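Local coordinates for protein PT26-6P (Thermococcus sp., PDB 2WB7) that is of unknown function but is encoded by a family of mobile genetic elements from euryarchaea and joins immunoglobulin-like domains to a helical domain, at residues T350-A355 / L503-I508; A434-M439 / N443-A448; G488-N493 / K514-L519; A495-N500 / K507-K512. All coordinates share one frame; numbering follows the deposited sequence.

In the fold
Interaction 1 joins the second immunoglobulin-like domain to the helical domain; interactions 2, 3 and 4 lie within the helical domain. Interaction 4 adjoins interaction 1, with centres about 7 Å apart, both using helix 503-523. Interactions 3 and 4 join the same helices, 471-499 and 503-523, at levels about 10 Å apart between centres, the latter nested inside the chain loop closed by the former. Interaction 2 packs the ends of helices 408-438 and 442-465 together across the short turn between them. Its Tyr447 side chain packs on Ala506, Ala510 and Ala495, and its carbonyl oxygen meets CB of Tyr491; centres of interactions 1, 4 and 3 lie about 17, 11 and 16 Å away.

Interaction 1: residues T350-A355 / L503-I508; sequences TLDYHA and LEQAKI
His354, whose imidazole lies against the side chain of Gln505, is hydrogen-bonded through NE2 to Asp502 OD2; a second bond runs from its ND1 to Glu378 OE2. Together they fix the rotation of the ring, and the Gln505 amide slides over one of its faces in the reverse direction, the two planes only 23° apart. That amide is probably turned over in the model, so its oxygen and nitrogen may be exchanged. As modelled, OE1 of Gln505 stands 3.5 Å from CD2 of His354, offset toward the ring's rim, and 3.1 Å from the carbonyl oxygen of Tyr353. The other amide end, modelled as NE2 of Gln505, is 3.3 Å from OD1 of Asp352, which comes from the opposite direction. At the ring edge, in its plane, Asp352 OD2 comes within 3.4 Å of His354 CD2. Strand 350-364 belongs to the eight-stranded antiparallel sheet of the second immunoglobulin-like domain and helix 503-523 to the helical domain, so this contact joins the two. Segments 350-355 and 503-508 run nearly perpendicular, their axes 10.3 Å apart at an angle of 84°. With CG anti to the backbone N (chi1 -166°) and the chain extended beyond it, Gln505 meets Asp352, Tyr353 and His354. The strand is irregular here: Leu351 and Asp352 both face Val313 of strand 301-314, a classic beta bulge. Tyr353 points its CB away from the helix and is hydrogen-bonded through OH to Arg312 and to the carbonyl of Thr345. On the helix side, Asp502 has a second role, its OD1 accepting a bond from Gln505 N.

Interaction 2: residues A434-M439 / N443-A448; sequences AKAKGM and NAIEYA
Ala436 meets both Ala444 and Ile445 across a tight turn between two helices, and the contact is almost wholly apolar. The methyl of Ala436 points toward the facing helix and lies 3.5 Å from CB of Ala444, which points back at it. The same Ala436 CB is 3.4 Å from CG1 of Ile445. The isoleucine carries the contact on its longer branch: with CG1 beside its own backbone N and anti to the carbonyl carbon (chi1 -67°), that branch swings toward the neighbouring helix and lies over backbone as much as over side chain. Its CD1 sits 3.5 Å from the carbonyl oxygen of Ala436 and 3.7 Å from CA of Lys437. Helices 434-438 and 443-448 belong to an antiparallel helical hairpin; their axes run at 156° and approach to 8.0 Å, a spacing for which the alanines' short side chains leave room. The CA atoms of Ala436 and Ile445 are accordingly just 4.9 Å apart. Aliphatic contact of a charged side chain comes next: Lys437 crosses Ile445 at about a right angle, offering CG to CG1 of Ile445 at 4.0 Å, while its bent chain carries the amine away from the contact. No hydrogen bond crosses between 434-439 and 443-448; the polar bonds named here are those of the backbone and of Asn441. Met439, modelled as selenomethionine, is the first residue to leave helical backbone angles, yet its N still bonds to Lys435 O, and Asn441 OD1 accepts from Ala444 N. Beyond the hairpin, Ala444 also touches Ala498 and Leu499 of helix 471-499.

Interaction 3: residues G488-N493 / K514-L519; sequences GDYYVN and KEYSNL
Tyr490 is the first residue of 488-493 to meet the other helix, in a T-shaped stack that directs its ring edge at the face of Tyr516. The centroids are 5.0 Å apart and the planes stand at 70°, with Tyr490 CE2 lying over the centre of the Tyr516 ring; its closest ring atom there is CD2 of Tyr516, at 3.6 Å. Both residues point CB toward the opposite helix, and with CG set beside the backbone N (chi1 -79° for Tyr490) the rings meet between the two. Tyr491 follows with a looser approach, its OH 4.1 Å from the backbone N of Lys514. Farther along, Asn493 turns back onto its own helix: ND2 bonds to Asp489 O at 2.8 Å, reaching it from the face of the carbonyl plane opposite to Asn493 N. No hydrogen bond joins segments 488-493 and 514-519. The two phenol oxygens stand near each other, but each has a hydrogen-bond partner elsewhere, Ser237 O for Tyr490 OH and Asp12 OD1 for Tyr516 OH. The contact therefore rests on ring packing, while the hydroxyls tie the pair to the chain's N-terminal region and to the loop at Ser237.

Interaction 4: residues A495-N500 / K507-K512; sequences ARKALN and KIDAEK
Lys497 reaches Asp509 with a nearly straight side chain that can be followed outward atom by atom. Lys497 CB points toward helix 507-512 but is still 5.0 Å from OD2 of Asp509. CG, set beside the backbone N and anti to the carbonyl carbon (chi1 -81°), packs against OD1 of Asp352 on the adjoining strand. From there the chain stays extended, and CD and CE run alongside OD2 of Asp509. The tip, Lys497 NZ, closes a salt bridge and hydrogen bond to Asp509 OD2 at 2.8 Å. OD2 receives it with its syn lone pair, on the side of OD1. The two side chains cross at about a right angle. NZ also bonds to Val383 O, so at least two oxygens grip the amine. Asp509 in turn has OD1 hydrogen-bonded to Ser382 OG, which helps fix the rotation of its carboxylate. Both residues are buried, and the pairing of opposite charges probably favours their charged forms. CB of Asn493, from the lysine's own helix, packs beside OD2 of Asp509. The salt bridge thus joins helices 471-499 and 503-523 beside the 382-384 loop, which leads from strand 370-379 to helix 393-404, while next to it Arg496 NH1 bonds to Leu351 O of strand 350-364.

Interaction 1: residues T350-A355 / L503-I508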
loop_
_atom_site.group_PDB
_atom_site.type_symbol
_atom_site.label_atom_id
_atom_site.label_comp_id
_atom_site.label_asym_id
_atom_site.label_seq_id
_atom_site.Cartn_x
_atom_site.Cartn_y
_atom_site.Cartn_z
ATOM N N THR A 350 4.970 9.929 -26.469
ATOM C CA THR A 350 5.261 9.365 -25.162
ATOM C C THR A 350 5.494 10.465 -24.130
ATOM O O THR A 350 6.334 11.344 -24.329
ATOM C CB THR A 350 6.494 8.449 -25.241
ATOM O OG1 THR A 350 6.197 7.330 -26.092
ATOM C CG2 THR A 350 6.895 7.959 -23.860
ATOM N N LEU A 351 4.747 10.423 -23.032
ATOM C CA LEU A 351 4.933 11.387 -21.944
ATOM C C LEU A 351 5.844 10.842 -20.843
ATOM O O LEU A 351 6.832 11.472 -20.465
ATOM C CB LEU A 351 3.587 11.761 -21.323
ATOM C CG LEU A 351 3.685 12.785 -20.181
ATOM C CD1 LEU A 351 4.041 14.155 -20.728
ATOM C CD2 LEU A 351 2.416 12.868 -19.369
ATOM N N ASP A 352 5.485 9.675 -20.311
ATOM C CA ASP A 352 6.269 9.022 -19.283
ATOM C C ASP A 352 5.736 7.615 -19.086
ATOM O O ASP A 352 4.878 7.171 -19.842
ATOM C CB ASP A 352 6.191 9.806 -17.975
ATOM C CG ASP A 352 4.774 9.842 -17.375
ATOM O OD1 ASP A 352 4.354 10.918 -16.900
ATOM O OD2 ASP A 352 4.082 8.800 -17.350
ATOM N N TYR A 353 6.244 6.922 -18.073
ATOM C CA TYR A 353 5.774 5.591 -17.737
ATOM C C TYR A 353 5.443 5.490 -16.242
ATOM O O TYR A 353 6.032 6.186 -15.416
ATOM C CB TYR A 353 6.852 4.558 -18.046
ATOM C CG TYR A 353 7.101 4.270 -19.502
ATOM C CD1 TYR A 353 7.743 5.191 -20.320
ATOM C CD2 TYR A 353 6.742 3.053 -20.045
ATOM C CE1 TYR A 353 7.990 4.906 -21.652
ATOM C CE2 TYR A 353 6.981 2.762 -21.363
ATOM C CZ TYR A 353 7.599 3.692 -22.163
ATOM O OH TYR A 353 7.827 3.379 -23.472
ATOM N N HIS A 354 4.506 4.603 -15.913
ATOM C CA HIS A 354 4.179 4.263 -14.538
ATOM C C HIS A 354 4.462 2.778 -14.329
ATOM O O HIS A 354 4.388 1.976 -15.272
ATOM C CB HIS A 354 2.699 4.522 -14.264
ATOM C CG HIS A 354 2.345 5.969 -14.109
ATOM N ND1 HIS A 354 1.642 6.451 -13.021
ATOM C CD2 HIS A 354 2.590 7.036 -14.906
ATOM C CE1 HIS A 354 1.476 7.757 -13.150
ATOM N NE2 HIS A 354 2.035 8.136 -14.288
ATOM N N ALA A 355 4.798 2.403 -13.100
ATOM C CA ALA A 355 4.999 1.001 -12.777
ATOM C C ALA A 355 3.832 0.603 -11.902
ATOM O O ALA A 355 3.397 1.395 -11.062
ATOM C CB ALA A 355 6.321 0.796 -12.046
ATOM N N LEU A 503 -0.964 14.497 -13.765
ATOM C CA LEU A 503 -0.740 15.374 -12.634
ATOM C C LEU A 503 -0.185 14.620 -11.425
ATOM O O LEU A 503 0.501 15.204 -10.575
ATOM C CB LEU A 503 -2.039 16.089 -12.289
ATOM C CG LEU A 503 -2.008 17.013 -11.080
ATOM C CD1 LEU A 503 -0.810 18.017 -11.103
ATOM C CD2 LEU A 503 -3.374 17.723 -10.976
ATOM N N GLU A 504 -0.469 13.324 -11.339
ATOM C CA GLU A 504 0.037 12.537 -10.220
ATOM C C GLU A 504 1.546 12.501 -10.264
ATOM O O GLU A 504 2.206 12.886 -9.303
ATOM C CB GLU A 504 -0.503 11.116 -10.242
ATOM C CG GLU A 504 -2.032 11.019 -10.264
ATOM C CD GLU A 504 -2.625 10.891 -11.691
ATOM O OE1 GLU A 504 -1.900 11.168 -12.688
ATOM O OE2 GLU A 504 -3.826 10.522 -11.807
ATOM N N GLN A 505 2.103 12.027 -11.379
ATOM C CA GLN A 505 3.559 11.963 -11.496
ATOM C C GLN A 505 4.200 13.360 -11.433
ATOM O O GLN A 505 5.325 13.520 -10.953
ATOM C CB GLN A 505 4.002 11.185 -12.738
ATOM C CG GLN A 505 5.480 10.811 -12.689
ATOM C CD GLN A 505 5.866 9.747 -13.694
ATOM O OE1 GLN A 505 5.467 8.576 -13.584
ATOM N NE2 GLN A 505 6.670 10.141 -14.679
ATOM N N ALA A 506 3.452 14.364 -11.892
ATOM C CA ALA A 506 3.854 15.759 -11.795
ATOM C C ALA A 506 4.091 16.163 -10.347
ATOM O O ALA A 506 5.005 16.928 -10.044
ATOM C CB ALA A 506 2.806 16.633 -12.409
ATOM N N LYS A 507 3.257 15.666 -9.446
ATOM C CA LYS A 507 3.366 16.067 -8.051
ATOM C C LYS A 507 4.588 15.448 -7.395
ATOM O O LYS A 507 5.183 16.007 -6.474
ATOM C CB LYS A 507 2.095 15.709 -7.288
ATOM C CG LYS A 507 0.877 16.509 -7.714
ATOM C CD LYS A 507 -0.372 16.024 -6.969
ATOM C CE LYS A 507 -1.311 17.188 -6.650
ATOM N NZ LYS A 507 -2.519 16.718 -5.908
ATOM N N ILE A 508 4.973 14.282 -7.879
ATOM C CA ILE A 508 6.208 13.684 -7.401
ATOM C C ILE A 508 7.415 14.540 -7.827
ATOM O O ILE A 508 8.243 14.958 -6.993
ATOM C CB ILE A 508 6.372 12.251 -7.914
ATOM C CG1 ILE A 508 5.349 11.324 -7.232
ATOM C CG2 ILE A 508 7.778 11.791 -7.662
ATOM C CD1 ILE A 508 5.062 10.047 -7.975
#

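Interaction 2: residues A434-M439 / N443-A448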
loop_
_atom_site.group_PDB
_atom_site.type_symbol
_atom_site.label_atom_id
_atom_site.label_comp_id
_atom_site.label_asym_id
_atom_site.label_seq_id
_atom_site.Cartn_x
_atom_site.Cartn_y
_atom_site.Cartn_z
ATOM N N ALA A 434 4.054 29.808 -20.381
ATOM C CA ALA A 434 3.127 30.401 -21.307
ATOM C C ALA A 434 1.949 29.463 -21.511
ATOM O O ALA A 434 0.805 29.845 -21.256
ATOM C CB ALA A 434 3.818 30.694 -22.621
ATOM N N LYS A 435 2.232 28.243 -21.973
ATOM C CA LYS A 435 1.196 27.256 -22.198
ATOM C C LYS A 435 0.381 27.039 -20.936
ATOM O O LYS A 435 -0.845 26.944 -20.991
ATOM C CB LYS A 435 1.790 25.931 -22.645
ATOM C CG LYS A 435 2.665 26.037 -23.869
ATOM C CD LYS A 435 2.785 24.690 -24.588
ATOM C CE LYS A 435 3.893 24.724 -25.656
ATOM N NZ LYS A 435 3.769 23.567 -26.614
ATOM N N ALA A 436 1.062 26.964 -19.796
ATOM C CA ALA A 436 0.389 26.722 -18.529
ATOM C C ALA A 436 -0.637 27.821 -18.241
ATOM O O ALA A 436 -1.769 27.541 -17.844
ATOM C CB ALA A 436 1.398 26.612 -17.386
ATOM N N LYS A 437 -0.236 29.073 -18.455
ATOM C CA LYS A 437 -1.145 30.200 -18.289
ATOM C C LYS A 437 -2.271 30.152 -19.327
ATOM O O LYS A 437 -3.448 30.251 -18.986
ATOM C CB LYS A 437 -0.368 31.513 -18.357
ATOM C CG LYS A 437 0.634 31.656 -17.217
ATOM C CD LYS A 437 0.559 33.016 -16.594
ATOM C CE LYS A 437 1.116 34.040 -17.538
ATOM N NZ LYS A 437 2.562 34.184 -17.258
ATOM N N GLY A 438 -1.892 29.973 -20.585
ATOM C CA GLY A 438 -2.852 29.755 -21.667
ATOM C C GLY A 438 -3.956 28.722 -21.412
ATOM O O GLY A 438 -5.138 29.027 -21.557
HETATM N N MSE A 439 -3.581 27.491 -21.053
HETATM C CA MSE A 439 -4.555 26.441 -20.735
HETATM C C MSE A 439 -5.089 26.593 -19.324
HETATM O O MSE A 439 -5.723 25.689 -18.802
HETATM C CB MSE A 439 -3.924 25.055 -20.827
HETATM C CG MSE A 439 -3.150 24.807 -22.058
HETATM SE SE MSE A 439 -4.359 24.519 -23.497
HETATM C CE MSE A 439 -5.416 23.110 -22.717
ATOM N N ASN A 443 -1.400 24.191 -11.726
ATOM C CA ASN A 443 -0.206 23.481 -11.247
ATOM C C ASN A 443 0.983 23.662 -12.176
ATOM O O ASN A 443 2.087 23.972 -11.728
ATOM C CB ASN A 443 -0.470 21.991 -11.063
ATOM C CG ASN A 443 -1.762 21.715 -10.339
ATOM O OD1 ASN A 443 -1.758 21.336 -9.172
ATOM N ND2 ASN A 443 -2.886 21.914 -11.031
ATOM N N ALA A 444 0.753 23.460 -13.469
ATOM C CA ALA A 444 1.802 23.667 -14.446
ATOM C C ALA A 444 2.349 25.081 -14.273
ATOM O O ALA A 444 3.550 25.287 -14.238
ATOM C CB ALA A 444 1.278 23.447 -15.847
ATOM N N ILE A 445 1.465 26.060 -14.141
ATOM C CA ILE A 445 1.895 27.426 -13.869
ATOM C C ILE A 445 2.864 27.506 -12.684
ATOM O O ILE A 445 3.953 28.090 -12.783
ATOM C CB ILE A 445 0.689 28.358 -13.630
ATOM C CG1 ILE A 445 -0.110 28.494 -14.929
ATOM C CG2 ILE A 445 1.143 29.721 -13.138
ATOM C CD1 ILE A 445 -1.417 29.222 -14.766
ATOM N N GLU A 446 2.476 26.925 -11.561
ATOM C CA GLU A 446 3.331 26.970 -10.407
ATOM C C GLU A 446 4.654 26.255 -10.634
ATOM O O GLU A 446 5.697 26.712 -10.178
ATOM C CB GLU A 446 2.619 26.369 -9.220
ATOM C CG GLU A 446 1.406 27.162 -8.798
ATOM C CD GLU A 446 1.155 27.007 -7.318
ATOM O OE1 GLU A 446 -0.019 27.154 -6.885
ATOM O OE2 GLU A 446 2.152 26.719 -6.600
ATOM N N TYR A 447 4.613 25.133 -11.343
ATOM C CA TYR A 447 5.818 24.360 -11.594
ATOM C C TYR A 447 6.757 25.126 -12.508
ATOM O O TYR A 447 7.934 25.346 -12.169
ATOM C CB TYR A 447 5.493 22.998 -12.209
ATOM C CG TYR A 447 4.613 22.145 -11.330
ATOM C CD1 TYR A 447 3.818 21.139 -11.870
ATOM C CD2 TYR A 447 4.535 22.375 -9.963
ATOM C CE1 TYR A 447 3.003 20.368 -11.068
ATOM C CE2 TYR A 447 3.719 21.615 -9.158
ATOM C CZ TYR A 447 2.958 20.614 -9.720
ATOM O OH TYR A 447 2.145 19.852 -8.929
ATOM N N ALA A 448 6.226 25.539 -13.656
ATOM C CA ALA A 448 7.023 26.259 -14.635
ATOM C C ALA A 448 7.664 27.509 -14.014
ATOM O O ALA A 448 8.832 27.805 -14.254
ATOM C CB ALA A 448 6.200 26.594 -15.877
#

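Interaction 3: residues G488-N493 / K514-L519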
loop_
_atom_site.group_PDB
_atom_site.type_symbol
_atom_site.label_atom_id
_atom_site.label_comp_id
_atom_site.label_asym_id
_atom_site.label_seq_id
_atom_site.Cartn_x
_atom_site.Cartn_y
_atom_site.Cartn_z
ATOM N N GLY A 488 15.254 22.799 -10.798
ATOM C CA GLY A 488 14.640 23.365 -11.980
ATOM C C GLY A 488 14.317 22.301 -13.000
ATOM O O GLY A 488 13.247 22.332 -13.623
ATOM N N ASP A 489 15.233 21.353 -13.182
ATOM C CA ASP A 489 14.978 20.232 -14.099
ATOM C C ASP A 489 13.734 19.442 -13.694
ATOM O O ASP A 489 12.935 19.039 -14.544
ATOM C CB ASP A 489 16.200 19.324 -14.228
ATOM C CG ASP A 489 17.316 19.974 -15.042
ATOM O OD1 ASP A 489 17.026 20.927 -15.813
ATOM O OD2 ASP A 489 18.483 19.535 -14.919
ATOM N N TYR A 490 13.560 19.248 -12.390
ATOM C CA TYR A 490 12.390 18.540 -11.888
ATOM C C TYR A 490 11.143 19.337 -12.232
ATOM O O TYR A 490 10.202 18.794 -12.810
ATOM C CB TYR A 490 12.464 18.336 -10.370
ATOM C CG TYR A 490 13.361 17.202 -9.911
ATOM C CD1 TYR A 490 13.233 15.928 -10.444
ATOM C CD2 TYR A 490 14.330 17.408 -8.927
ATOM C CE1 TYR A 490 14.057 14.870 -10.020
ATOM C CE2 TYR A 490 15.146 16.363 -8.484
ATOM C CZ TYR A 490 15.002 15.099 -9.041
ATOM O OH TYR A 490 15.812 14.082 -8.605
ATOM N N TYR A 491 11.149 20.622 -11.869
ATOM C CA TYR A 491 9.998 21.511 -12.088
ATOM C C TYR A 491 9.527 21.480 -13.526
ATOM O O TYR A 491 8.327 21.488 -13.811
ATOM C CB TYR A 491 10.315 22.948 -11.675
ATOM C CG TYR A 491 10.010 23.219 -10.220
ATOM C CD1 TYR A 491 10.942 23.815 -9.405
ATOM C CD2 TYR A 491 8.786 22.851 -9.664
ATOM C CE1 TYR A 491 10.679 24.059 -8.089
ATOM C CE2 TYR A 491 8.507 23.086 -8.344
ATOM C CZ TYR A 491 9.463 23.697 -7.560
ATOM O OH TYR A 491 9.219 23.933 -6.232
ATOM N N VAL A 492 10.487 21.403 -14.432
ATOM C CA VAL A 492 10.189 21.392 -15.845
ATOM C C VAL A 492 9.537 20.074 -16.240
ATOM O O VAL A 492 8.543 20.055 -16.996
ATOM C CB VAL A 492 11.454 21.599 -16.670
ATOM C CG1 VAL A 492 11.280 20.971 -18.043
ATOM C CG2 VAL A 492 11.807 23.110 -16.746
ATOM N N ASN A 493 10.089 18.966 -15.739
ATOM C CA ASN A 493 9.407 17.688 -15.854
ATOM C C ASN A 493 7.981 17.784 -15.304
ATOM O O ASN A 493 7.030 17.331 -15.944
ATOM C CB ASN A 493 10.184 16.591 -15.136
ATOM C CG ASN A 493 11.319 16.034 -15.979
ATOM O OD1 ASN A 493 11.128 15.113 -16.777
ATOM N ND2 ASN A 493 12.508 16.583 -15.801
ATOM N N LYS A 514 11.181 20.669 -4.641
ATOM C CA LYS A 514 11.236 21.349 -3.355
ATOM C C LYS A 514 12.399 20.811 -2.520
ATOM O O LYS A 514 13.044 21.551 -1.775
ATOM C CB LYS A 514 9.914 21.189 -2.613
ATOM C CG LYS A 514 9.859 21.928 -1.297
ATOM C CD LYS A 514 9.907 23.457 -1.519
ATOM C CE LYS A 514 10.468 24.191 -0.273
ATOM N NZ LYS A 514 9.775 23.817 1.027
ATOM N N GLU A 515 12.666 19.517 -2.645
ATOM C CA GLU A 515 13.679 18.882 -1.802
ATOM C C GLU A 515 15.081 19.326 -2.173
ATOM O O GLU A 515 15.832 19.786 -1.322
ATOM C CB GLU A 515 13.578 17.366 -1.890
ATOM C CG GLU A 515 12.403 16.787 -1.127
ATOM C CD GLU A 515 12.251 15.287 -1.368
ATOM O OE1 GLU A 515 13.199 14.681 -1.930
ATOM O OE2 GLU A 515 11.186 14.720 -1.009
ATOM N N TYR A 516 15.430 19.191 -3.451
ATOM C CA TYR A 516 16.735 19.594 -3.942
ATOM C C TYR A 516 16.957 21.105 -3.812
ATOM O O TYR A 516 18.063 21.573 -3.558
ATOM C CB TYR A 516 16.900 19.142 -5.398
ATOM C CG TYR A 516 17.173 17.665 -5.530
ATOM C CD1 TYR A 516 18.358 17.196 -6.098
ATOM C CD2 TYR A 516 16.251 16.735 -5.055
ATOM C CE1 TYR A 516 18.604 15.826 -6.206
ATOM C CE2 TYR A 516 16.484 15.380 -5.157
ATOM C CZ TYR A 516 17.661 14.929 -5.725
ATOM O OH TYR A 516 17.877 13.581 -5.802
ATOM N N SER A 517 15.904 21.876 -3.992
ATOM C CA SER A 517 16.022 23.288 -3.768
ATOM C C SER A 517 16.424 23.554 -2.320
ATOM O O SER A 517 17.328 24.344 -2.063
ATOM C CB SER A 517 14.724 23.994 -4.122
ATOM O OG SER A 517 14.814 25.365 -3.797
ATOM N N ASN A 518 15.793 22.869 -1.372
ATOM C CA ASN A 518 16.161 23.062 0.020
ATOM C C ASN A 518 17.566 22.572 0.331
ATOM O O ASN A 518 18.260 23.136 1.175
ATOM C CB ASN A 518 15.140 22.431 0.974
ATOM C CG ASN A 518 13.764 23.072 0.864
ATOM O OD1 ASN A 518 12.772 22.514 1.325
ATOM N ND2 ASN A 518 13.698 24.236 0.243
ATOM N N LEU A 519 17.991 21.510 -0.335
ATOM C CA LEU A 519 19.346 21.034 -0.126
ATOM C C LEU A 519 20.299 22.123 -0.597
ATOM O O LEU A 519 21.295 22.444 0.088
ATOM C CB LEU A 519 19.595 19.732 -0.879
ATOM C CG LEU A 519 20.988 19.119 -0.712
ATOM C CD1 LEU A 519 21.373 19.069 0.735
ATOM C CD2 LEU A 519 21.029 17.745 -1.302
#

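Interaction 4: residues A495-N500 / K507-K512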
loop_
_atom_site.group_PDB
_atom_site.type_symbol
_atom_site.label_atom_id
_atom_site.label_comp_id
_atom_site.label_asym_id
_atom_site.label_seq_id
_atom_site.Cartn_x
_atom_site.Cartn_y
_atom_site.Cartn_z
ATOM N N ALA A 495 5.891 20.470 -14.772
ATOM C CA ALA A 495 5.017 21.267 -15.614
ATOM C C ALA A 495 4.596 20.495 -16.859
ATOM O O ALA A 495 3.429 20.469 -17.213
ATOM C CB ALA A 495 5.699 22.567 -15.989
ATOM N N ARG A 496 5.560 19.852 -17.504
ATOM C CA ARG A 496 5.307 19.108 -18.733
ATOM C C ARG A 496 4.313 17.970 -18.523
ATOM O O ARG A 496 3.431 17.738 -19.353
ATOM C CB ARG A 496 6.619 18.565 -19.302
ATOM C CG ARG A 496 6.468 17.765 -20.603
ATOM C CD ARG A 496 7.807 17.186 -21.118
ATOM N NE ARG A 496 8.450 16.284 -20.156
ATOM C CZ ARG A 496 8.323 14.957 -20.162
ATOM N NH1 ARG A 496 7.581 14.365 -21.094
ATOM N NH2 ARG A 496 8.938 14.225 -19.231
ATOM N N LYS A 497 4.449 17.273 -17.402
ATOM C CA LYS A 497 3.518 16.221 -17.045
ATOM C C LYS A 497 2.151 16.784 -16.690
ATOM O O LYS A 497 1.134 16.280 -17.156
ATOM C CB LYS A 497 4.082 15.398 -15.896
ATOM C CG LYS A 497 5.083 14.368 -16.372
ATOM C CD LYS A 497 6.097 14.000 -15.333
ATOM C CE LYS A 497 7.081 13.010 -15.935
ATOM N NZ LYS A 497 8.001 12.458 -14.907
ATOM N N ALA A 498 2.122 17.830 -15.868
ATOM C CA ALA A 498 0.857 18.466 -15.509
ATOM C C ALA A 498 0.075 18.846 -16.767
ATOM O O ALA A 498 -1.074 18.456 -16.933
ATOM C CB ALA A 498 1.090 19.668 -14.638
ATOM N N LEU A 499 0.710 19.578 -17.670
ATOM C CA LEU A 499 0.082 19.973 -18.930
ATOM C C LEU A 499 -0.439 18.848 -19.822
ATOM O O LEU A 499 -1.295 19.095 -20.657
ATOM C CB LEU A 499 1.051 20.804 -19.761
ATOM C CG LEU A 499 1.320 22.220 -19.278
ATOM C CD1 LEU A 499 2.449 22.809 -20.118
ATOM C CD2 LEU A 499 0.034 23.063 -19.354
ATOM N N ASN A 500 0.081 17.630 -19.692
ATOM C CA ASN A 500 -0.339 16.558 -20.600
ATOM C C ASN A 500 -1.065 15.388 -19.980
ATOM O O ASN A 500 -1.069 14.299 -20.550
ATOM C CB ASN A 500 0.829 16.024 -21.407
ATOM C CG ASN A 500 1.452 17.083 -22.255
ATOM O OD1 ASN A 500 2.051 18.019 -21.731
ATOM N ND2 ASN A 500 1.299 16.963 -23.580
ATOM N N LYS A 507 3.257 15.666 -9.446
ATOM C CA LYS A 507 3.366 16.067 -8.051
ATOM C C LYS A 507 4.588 15.448 -7.395
ATOM O O LYS A 507 5.183 16.007 -6.474
ATOM C CB LYS A 507 2.095 15.709 -7.288
ATOM C CG LYS A 507 0.877 16.509 -7.714
ATOM C CD LYS A 507 -0.372 16.024 -6.969
ATOM C CE LYS A 507 -1.311 17.188 -6.650
ATOM N NZ LYS A 507 -2.519 16.718 -5.908
ATOM N N ILE A 508 4.973 14.282 -7.879
ATOM C CA ILE A 508 6.208 13.684 -7.401
ATOM C C ILE A 508 7.415 14.540 -7.827
ATOM O O ILE A 508 8.243 14.958 -6.993
ATOM C CB ILE A 508 6.372 12.251 -7.914
ATOM C CG1 ILE A 508 5.349 11.324 -7.232
ATOM C CG2 ILE A 508 7.778 11.791 -7.662
ATOM C CD1 ILE A 508 5.062 10.047 -7.975
ATOM N N ASP A 509 7.503 14.821 -9.125
ATOM C CA ASP A 509 8.564 15.682 -9.613
ATOM C C ASP A 509 8.615 16.984 -8.801
ATOM O O ASP A 509 9.681 17.370 -8.328
ATOM C CB ASP A 509 8.397 15.939 -11.110
ATOM C CG ASP A 509 8.672 14.700 -11.942
ATOM O OD1 ASP A 509 9.497 13.878 -11.490
ATOM O OD2 ASP A 509 8.080 14.551 -13.041
ATOM N N ALA A 510 7.464 17.629 -8.608
ATOM C CA ALA A 510 7.424 18.916 -7.915
ATOM C C ALA A 510 7.917 18.797 -6.494
ATOM O O ALA A 510 8.587 19.694 -5.994
ATOM C CB ALA A 510 6.033 19.517 -7.944
ATOM N N GLU A 511 7.612 17.679 -5.850
ATOM C CA GLU A 511 8.106 17.417 -4.495
ATOM C C GLU A 511 9.621 17.230 -4.447
ATOM O O GLU A 511 10.298 17.713 -3.523
ATOM C CB GLU A 511 7.431 16.187 -3.921
ATOM C CG GLU A 511 8.198 15.542 -2.775
ATOM C CD GLU A 511 8.217 16.410 -1.524
ATOM O OE1 GLU A 511 7.266 17.214 -1.343
ATOM O OE2 GLU A 511 9.187 16.295 -0.735
ATOM N N LYS A 512 10.153 16.505 -5.430
ATOM C CA LYS A 512 11.604 16.344 -5.545
ATOM C C LYS A 512 12.251 17.698 -5.727
ATOM O O LYS A 512 13.299 17.973 -5.150
ATOM C CB LYS A 512 11.974 15.462 -6.733
ATOM C CG LYS A 512 11.519 14.029 -6.595
ATOM C CD LYS A 512 11.895 13.484 -5.224
ATOM C CE LYS A 512 13.317 12.945 -5.202
ATOM N NZ LYS A 512 13.678 12.441 -3.835
#